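Local atomic coordinates of putative drug/sodium antiporter (Escherichia coli, PDB entry 4Z3N), a protein that probably carries the genotoxin colibactin across the cell membrane as an antiporter of the MATE family. Residues M39-M43 against T304-A308; S258-Q263 against Q397-P402; S389-S393 against L408-R412. One frame throughout, in Å; residues are numbered along the deposited sequence.

Contact 1 (M39-M43 against T304-A308)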
loop_
_atom_site.group_PDB
_atom_site.type_symbol
_atom_site.label_atom_id
_atom_site.label_comp_id
_atom_site.label_asym_id
_atom_site.label_seq_id
_atom_site.Cartn_x
_atom_site.Cartn_y
_atom_site.Cartn_z
ATOM N N MET A 39 10.466 -7.500 -5.085
ATOM C CA MET A 39 9.537 -6.647 -4.344
ATOM C C MET A 39 8.392 -7.469 -3.780
ATOM O O MET A 39 7.930 -7.233 -2.666
ATOM C CB MET A 39 8.981 -5.528 -5.235
ATOM C CG MET A 39 8.127 -4.527 -4.477
ATOM S SD MET A 39 8.958 -3.767 -3.052
ATOM C CE MET A 39 10.107 -2.658 -3.860
ATOM N N PHE A 40 7.938 -8.437 -4.563
ATOM C CA PHE A 40 6.910 -9.337 -4.106
ATOM C C PHE A 40 7.420 -10.248 -2.975
ATOM O O PHE A 40 6.675 -10.547 -2.040
ATOM C CB PHE A 40 6.370 -10.166 -5.276
ATOM C CG PHE A 40 5.207 -11.036 -4.911
ATOM C CD1 PHE A 40 3.954 -10.486 -4.681
ATOM C CD2 PHE A 40 5.363 -12.409 -4.783
ATOM C CE1 PHE A 40 2.860 -11.302 -4.335
ATOM C CE2 PHE A 40 4.278 -13.234 -4.427
ATOM C CZ PHE A 40 3.030 -12.677 -4.211
ATOM N N VAL A 41 8.675 -10.682 -3.041
ATOM C CA VAL A 41 9.207 -11.537 -1.980
ATOM C C VAL A 41 9.236 -10.731 -0.693
ATOM O O VAL A 41 8.864 -11.221 0.376
ATOM C CB VAL A 41 10.628 -12.084 -2.292
ATOM C CG1 VAL A 41 11.253 -12.682 -1.039
ATOM C CG2 VAL A 41 10.576 -13.125 -3.407
ATOM N N GLY A 42 9.661 -9.477 -0.820
ATOM C CA GLY A 42 9.683 -8.553 0.301
ATOM C C GLY A 42 8.312 -8.419 0.933
ATOM O O GLY A 42 8.184 -8.291 2.151
ATOM N N MET A 43 7.278 -8.460 0.099
ATOM C CA MET A 43 5.924 -8.279 0.592
ATOM C C MET A 43 5.466 -9.529 1.321
ATOM O O MET A 43 4.741 -9.440 2.287
ATOM C CB MET A 43 4.976 -7.922 -0.547
ATOM C CG MET A 43 5.122 -6.489 -1.028
ATOM S SD MET A 43 4.152 -6.106 -2.511
ATOM C CE MET A 43 5.133 -4.790 -3.227
ATOM N N THR A 304 -1.897 -8.212 -4.322
ATOM C CA THR A 304 -0.525 -7.838 -3.967
ATOM C C THR A 304 0.453 -7.916 -5.151
ATOM O O THR A 304 1.329 -7.072 -5.255
ATOM C CB THR A 304 0.037 -8.682 -2.767
ATOM O OG1 THR A 304 -0.295 -10.064 -2.918
ATOM C CG2 THR A 304 -0.533 -8.196 -1.456
ATOM N N PRO A 305 0.308 -8.917 -6.046
ATOM C CA PRO A 305 1.190 -8.977 -7.221
ATOM C C PRO A 305 1.100 -7.720 -8.102
ATOM O O PRO A 305 2.068 -7.353 -8.770
ATOM C CB PRO A 305 0.693 -10.224 -7.973
ATOM C CG PRO A 305 -0.640 -10.493 -7.449
ATOM C CD PRO A 305 -0.640 -10.040 -6.031
ATOM N N MET A 306 -0.048 -7.055 -8.077
ATOM C CA MET A 306 -0.209 -5.802 -8.804
ATOM C C MET A 306 0.478 -4.614 -8.096
ATOM O O MET A 306 0.934 -3.660 -8.748
ATOM C CB MET A 306 -1.696 -5.538 -9.019
ATOM C CG MET A 306 -2.114 -4.099 -9.018
ATOM S SD MET A 306 -3.819 -4.003 -8.419
ATOM C CE MET A 306 -4.619 -5.265 -9.406
ATOM N N LEU A 307 0.562 -4.678 -6.767
ATOM C CA LEU A 307 1.274 -3.654 -6.006
ATOM C C LEU A 307 2.781 -3.787 -6.231
ATOM O O LEU A 307 3.501 -2.792 -6.284
ATOM C CB LEU A 307 0.944 -3.746 -4.513
ATOM C CG LEU A 307 -0.504 -3.477 -4.080
ATOM C CD1 LEU A 307 -0.626 -3.556 -2.583
ATOM C CD2 LEU A 307 -0.977 -2.140 -4.560
ATOM N N ALA A 308 3.242 -5.027 -6.374
ATOM C CA ALA A 308 4.636 -5.320 -6.705
ATOM C C ALA A 308 5.051 -4.768 -8.079
ATOM O O ALA A 308 6.088 -4.108 -8.209
ATOM C CB ALA A 308 4.874 -6.812 -6.654
#

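Contact 2 (S258-Q263 against Q397-P402)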
loop_
_atom_site.group_PDB
_atom_site.type_symbol
_atom_site.label_atom_id
_atom_site.label_comp_id
_atom_site.label_asym_id
_atom_site.label_seq_id
_atom_site.Cartn_x
_atom_site.Cartn_y
_atom_site.Cartn_z
ATOM N N SER A 258 4.121 17.095 -3.005
ATOM C CA SER A 258 2.906 16.941 -3.789
ATOM C C SER A 258 2.666 15.460 -4.185
ATOM O O SER A 258 1.565 14.951 -4.002
ATOM C CB SER A 258 2.963 17.848 -5.016
ATOM O OG SER A 258 4.077 17.511 -5.819
ATOM N N VAL A 259 3.689 14.779 -4.703
ATOM C CA VAL A 259 3.612 13.343 -4.996
ATOM C C VAL A 259 3.382 12.545 -3.712
ATOM O O VAL A 259 2.488 11.690 -3.641
ATOM C CB VAL A 259 4.914 12.814 -5.720
ATOM C CG1 VAL A 259 5.020 11.284 -5.668
ATOM C CG2 VAL A 259 4.939 13.277 -7.156
ATOM N N GLY A 260 4.183 12.847 -2.694
ATOM C CA GLY A 260 4.160 12.104 -1.452
ATOM C C GLY A 260 2.864 12.243 -0.688
ATOM O O GLY A 260 2.340 11.276 -0.116
ATOM N N MET A 261 2.335 13.454 -0.657
ATOM C CA MET A 261 1.101 13.666 0.067
ATOM C C MET A 261 -0.112 13.242 -0.740
ATOM O O MET A 261 -1.153 12.920 -0.172
ATOM C CB MET A 261 0.987 15.114 0.498
ATOM C CG MET A 261 1.524 15.308 1.893
ATOM S SD MET A 261 1.438 17.037 2.350
ATOM C CE MET A 261 2.309 16.985 3.915
ATOM N N ALA A 262 0.024 13.236 -2.062
ATOM C CA ALA A 262 -1.030 12.716 -2.913
ATOM C C ALA A 262 -1.201 11.225 -2.608
ATOM O O ALA A 262 -2.302 10.697 -2.613
ATOM C CB ALA A 262 -0.709 12.959 -4.390
ATOM N N GLN A 263 -0.091 10.567 -2.299
ATOM C CA GLN A 263 -0.085 9.136 -2.025
ATOM C C GLN A 263 -0.838 8.847 -0.740
ATOM O O GLN A 263 -1.526 7.837 -0.625
ATOM C CB GLN A 263 1.349 8.611 -1.924
ATOM C CG GLN A 263 1.458 7.095 -1.740
ATOM C CD GLN A 263 1.091 6.313 -2.987
ATOM O OE1 GLN A 263 0.702 6.885 -4.000
ATOM N NE2 GLN A 263 1.220 4.994 -2.916
ATOM N N GLN A 397 2.247 9.492 -10.743
ATOM C CA GLN A 397 3.120 9.730 -9.612
ATOM C C GLN A 397 4.569 9.738 -10.076
ATOM O O GLN A 397 5.368 10.574 -9.657
ATOM C CB GLN A 397 2.900 8.665 -8.540
ATOM C CG GLN A 397 1.539 8.741 -7.886
ATOM C CD GLN A 397 1.462 9.855 -6.876
ATOM O OE1 GLN A 397 1.605 11.045 -7.217
ATOM N NE2 GLN A 397 1.258 9.482 -5.608
ATOM N N ALA A 398 4.892 8.812 -10.968
ATOM C CA ALA A 398 6.240 8.716 -11.498
ATOM C C ALA A 398 6.631 9.976 -12.275
ATOM O O ALA A 398 7.787 10.403 -12.205
ATOM C CB ALA A 398 6.379 7.470 -12.374
ATOM N N ILE A 399 5.691 10.570 -13.016
ATOM C CA ILE A 399 6.040 11.711 -13.861
ATOM C C ILE A 399 5.758 13.063 -13.177
ATOM O O ILE A 399 5.922 14.118 -13.797
ATOM C CB ILE A 399 5.305 11.673 -15.245
ATOM C CG1 ILE A 399 3.792 11.780 -15.073
ATOM C CG2 ILE A 399 5.686 10.413 -16.047
ATOM C CD1 ILE A 399 3.098 12.316 -16.286
ATOM N N GLY A 400 5.327 13.031 -11.913
ATOM C CA GLY A 400 5.133 14.244 -11.142
ATOM C C GLY A 400 3.815 14.972 -11.359
ATOM O O GLY A 400 3.763 16.201 -11.287
ATOM N N LYS A 401 2.746 14.223 -11.617
ATOM C CA LYS A 401 1.441 14.818 -11.859
ATOM C C LYS A 401 0.334 14.152 -11.025
ATOM O O LYS A 401 -0.613 13.585 -11.571
ATOM C CB LYS A 401 1.117 14.742 -13.353
ATOM C CG LYS A 401 2.162 15.430 -14.249
ATOM C CD LYS A 401 2.023 16.922 -14.169
ATOM C CE LYS A 401 3.113 17.640 -14.938
ATOM N NZ LYS A 401 2.803 19.098 -14.968
ATOM N N PRO A 402 0.449 14.236 -9.688
ATOM C CA PRO A 402 -0.452 13.559 -8.736
ATOM C C PRO A 402 -1.951 13.877 -8.865
ATOM O O PRO A 402 -2.770 13.141 -8.310
ATOM C CB PRO A 402 0.065 14.038 -7.367
ATOM C CG PRO A 402 1.006 15.220 -7.665
ATOM C CD PRO A 402 1.590 14.867 -8.996
#

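Contact 3 (S389-S393 against L408-R412)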
loop_
_atom_site.group_PDB
_atom_site.type_symbol
_atom_site.label_atom_id
_atom_site.label_comp_id
_atom_site.label_asym_id
_atom_site.label_seq_id
_atom_site.Cartn_x
_atom_site.Cartn_y
_atom_site.Cartn_z
ATOM N N SER A 389 -6.555 1.133 -13.742
ATOM C CA SER A 389 -6.530 2.464 -13.139
ATOM C C SER A 389 -5.462 2.611 -12.041
ATOM O O SER A 389 -4.852 3.676 -11.899
ATOM C CB SER A 389 -7.900 2.815 -12.583
ATOM O OG SER A 389 -8.136 2.085 -11.405
ATOM N N LEU A 390 -5.211 1.551 -11.277
ATOM C CA LEU A 390 -4.199 1.652 -10.230
ATOM C C LEU A 390 -2.751 1.845 -10.770
ATOM O O LEU A 390 -1.982 2.630 -10.210
ATOM C CB LEU A 390 -4.278 0.440 -9.314
ATOM C CG LEU A 390 -3.356 0.556 -8.104
ATOM C CD1 LEU A 390 -4.109 0.182 -6.883
ATOM C CD2 LEU A 390 -2.105 -0.318 -8.232
ATOM N N LEU A 391 -2.388 1.152 -11.851
ATOM C CA LEU A 391 -1.111 1.387 -12.529
ATOM C C LEU A 391 -1.087 2.758 -13.227
ATOM O O LEU A 391 -0.047 3.433 -13.259
ATOM C CB LEU A 391 -0.814 0.266 -13.536
ATOM C CG LEU A 391 -0.519 -1.122 -12.926
ATOM C CD1 LEU A 391 -0.403 -2.232 -13.993
ATOM C CD2 LEU A 391 0.721 -1.085 -12.007
ATOM N N ALA A 392 -2.224 3.183 -13.776
ATOM C CA ALA A 392 -2.319 4.544 -14.300
ATOM C C ALA A 392 -1.960 5.577 -13.222
ATOM O O ALA A 392 -1.310 6.582 -13.522
ATOM C CB ALA A 392 -3.714 4.816 -14.865
ATOM N N SER A 393 -2.372 5.328 -11.972
ATOM C CA SER A 393 -2.027 6.221 -10.849
ATOM C C SER A 393 -0.529 6.268 -10.548
ATOM O O SER A 393 0.027 7.316 -10.238
ATOM C CB SER A 393 -2.765 5.808 -9.579
ATOM O OG SER A 393 -4.095 6.270 -9.624
ATOM N N LEU A 408 -8.050 9.381 -10.578
ATOM C CA LEU A 408 -8.370 7.997 -10.899
ATOM C C LEU A 408 -8.789 7.229 -9.651
ATOM O O LEU A 408 -9.646 6.352 -9.699
ATOM C CB LEU A 408 -7.183 7.321 -11.585
ATOM C CG LEU A 408 -6.971 7.762 -13.041
ATOM C CD1 LEU A 408 -5.581 7.381 -13.550
ATOM C CD2 LEU A 408 -8.060 7.193 -13.936
ATOM N N THR A 409 -8.196 7.570 -8.520
ATOM C CA THR A 409 -8.568 6.924 -7.274
ATOM C C THR A 409 -9.974 7.364 -6.826
ATOM O O THR A 409 -10.736 6.577 -6.265
ATOM C CB THR A 409 -7.542 7.225 -6.193
ATOM O OG1 THR A 409 -6.255 6.813 -6.663
ATOM C CG2 THR A 409 -7.865 6.462 -4.925
ATOM N N LEU A 410 -10.314 8.619 -7.086
ATOM C CA LEU A 410 -11.627 9.144 -6.740
ATOM C C LEU A 410 -12.685 8.538 -7.624
ATOM O O LEU A 410 -13.797 8.241 -7.190
ATOM C CB LEU A 410 -11.653 10.661 -6.879
ATOM C CG LEU A 410 -10.948 11.425 -5.770
ATOM C CD1 LEU A 410 -10.952 12.908 -6.095
ATOM C CD2 LEU A 410 -11.638 11.139 -4.451
ATOM N N MET A 411 -12.320 8.380 -8.885
ATOM C CA MET A 411 -13.195 7.798 -9.881
ATOM C C MET A 411 -13.458 6.341 -9.552
ATOM O O MET A 411 -14.526 5.825 -9.852
ATOM C CB MET A 411 -12.578 7.933 -11.272
ATOM C CG MET A 411 -13.540 7.636 -12.419
ATOM S SD MET A 411 -14.758 8.948 -12.657
ATOM C CE MET A 411 -14.047 10.203 -11.591
ATOM N N ARG A 412 -12.479 5.668 -8.953
ATOM C CA ARG A 412 -12.652 4.252 -8.606
ATOM C C ARG A 412 -13.429 4.023 -7.303
ATOM O O ARG A 412 -14.311 3.181 -7.261
ATOM C CB ARG A 412 -11.296 3.528 -8.534
ATOM C CG ARG A 412 -11.441 2.011 -8.604
ATOM C CD ARG A 412 -10.125 1.225 -8.608
ATOM N NE ARG A 412 -9.235 1.544 -7.490
ATOM C CZ ARG A 412 -8.075 2.193 -7.613
ATOM N NH1 ARG A 412 -7.663 2.583 -8.811
ATOM N NH2 ARG A 412 -7.327 2.452 -6.536
HETATM O O HOH W 1 -5.899 4.291 -8.495
#

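Contact 1 (M39-M43 against T304-A308)
Helices 28-56 and 286-322 pass each other here with 9.2 Å between the axes of the short segments and an angle of 133° between their directions. Thr304 opens the second segment. Its OG1 is hydrogen-bonded to Phe301 O one turn earlier, and the edge of the Phe40 ring comes up to it, CE1 lying 3.7 Å from Thr304 OG1. On the backbone, Thr304 O accepts from Ala308 N at 3.0 Å, while Met43 SD lies 4.1 Å from Thr304 O. Pro305 follows and kinks the helix: its nitrogen has no proton to give, and neither it nor Met306 N is bonded to the preceding turn. The ring of Phe40 packs beside the kink, with Phe40 CE1 4.1 Å from Pro305 CD, while Pro305 also meets Ile343 and Leu347 of helix 326-358. Met306 points elsewhere and packs on Val344 and Leu390. Leu307 contributes at the margin, its carbonyl carbon C 3.9 Å from Met43 CE. Ala308 makes the closest backbone approach, with its CA 5.3 Å from that of Phe40. Its small side chain lets Met43 CE come within 3.6 Å of Ala308 CA and Phe40 CB within 3.9 Å of Ala308 CB; Met39 CG reaches Ala308 CA at 4.2 Å, and the rest of the Met39 side chain leads away, packing on Ile181 and Ile184 of helix 181-204. The interface is thus van der Waals packing of methionine and phenylalanine against a proline-kinked helix, and it joins the first helix of the N-terminal six-helix bundle to the C-terminal bundle, the two-lobed architecture of MATE transporters.

Contact 2 (S258-Q263 against Q397-P402)
A Schellman motif ends helix 382-399, and the turn that follows it packs against helix 250-284 within the C-terminal bundle of the MATE fold. Gly400, with a phi of 83°, is the first residue to leave helical geometry, and the reversal it produces swings Pro402 back toward Val259 and Ala262. The apolar part of the contact centres on that proline. Pro402 CB lies 3.3 Å from Ala262 CB, a tight fit, while Pro402 CD is 4.1 Å from Val259 CG2. Val259 CG2 also covers the turn itself, 4.1 Å from Gly400 CA. The proline ring meets the backbone of helix 250-284 as well, in plain van der Waals contact, with Pro402 CG 3.7 Å from Ser258 O. The polar part rests on Gln397, in the last helical turn, whose side chain bends across to helix 250-284. Gln263 and Gln397 also bond outward to helix 75-101 of the other bundle: Gln263 NE2 is hydrogen-bonded to Asn86 OD1, and Gln397 O accepts from Ser94 OG. Lys401, on the far side of the turn, makes a cation-pi interaction with Trp463. Val259 O already receives the helical bond from Gln263 N at 3.1 Å, yet it takes a second donor. The amide nitrogen of Gln397 bridges one helical turn, since NE2 donates both to Val259 O at 3.2 Å and to Gln263 OE1 at 3.1 Å.

Contact 3 (S389-S393 against L408-R412)
This is a buried contact that mixes polar and apolar packing between successive antiparallel helices, 382-399 and 402-413, in the C-terminal bundle; their local axes lie 9.8 Å apart at 158°. Arg412 extends toward the partner helix and donates from NH1 to Ser389 OG at 2.7 Å, the hydroxyl meeting the edge of the guanidinium. Arg412 NH1 also donates to water 1, 2.5 Å away. That water is also hydrogen-bonded to Ser393 OG at 2.9 Å and to Thr409 OG1 at 3.1 Å, so it joins the two hydroxyls, which themselves stand 3.7 Å apart. Thr409 OG1 is further bonded to Ser405 O in its own helix. Beside this polar cluster Leu408 fills the gap between the helices, with Leu408 CD1 3.4 Å from Ala392 CB. A bound monoolein touches Leu390 and Arg412. Helix 432-453 covers Ser389, Ala392 and Leu408 through Ala446, Ala450 and Leu449, while Thr409 rests on Met266 and Ile269 of helix 250-284.

In the fold
Along the chain the segments interleave: 258-263 falls between the two halves of contact 1, and 397-402 between those of contact 3, whereas contact 1 closes before contact 3 opens. Contacts 2 and 3 share helix 382-399, their centres 13 Å apart. Contact 1 lies about 20 Å from contact 2 and 19 Å from contact 3, centre to centre; it touches contact 3 directly, with Met306 CG 3.9 Å from Leu390 CD2, and is tied to contact 2 through the consecutive helices 250-284 and 286-322. Contacts 2 and 3 both lie within the C-terminal bundle, whereas contact 1 spans the two bundles, the lobes thought to rearrange during MATE transport.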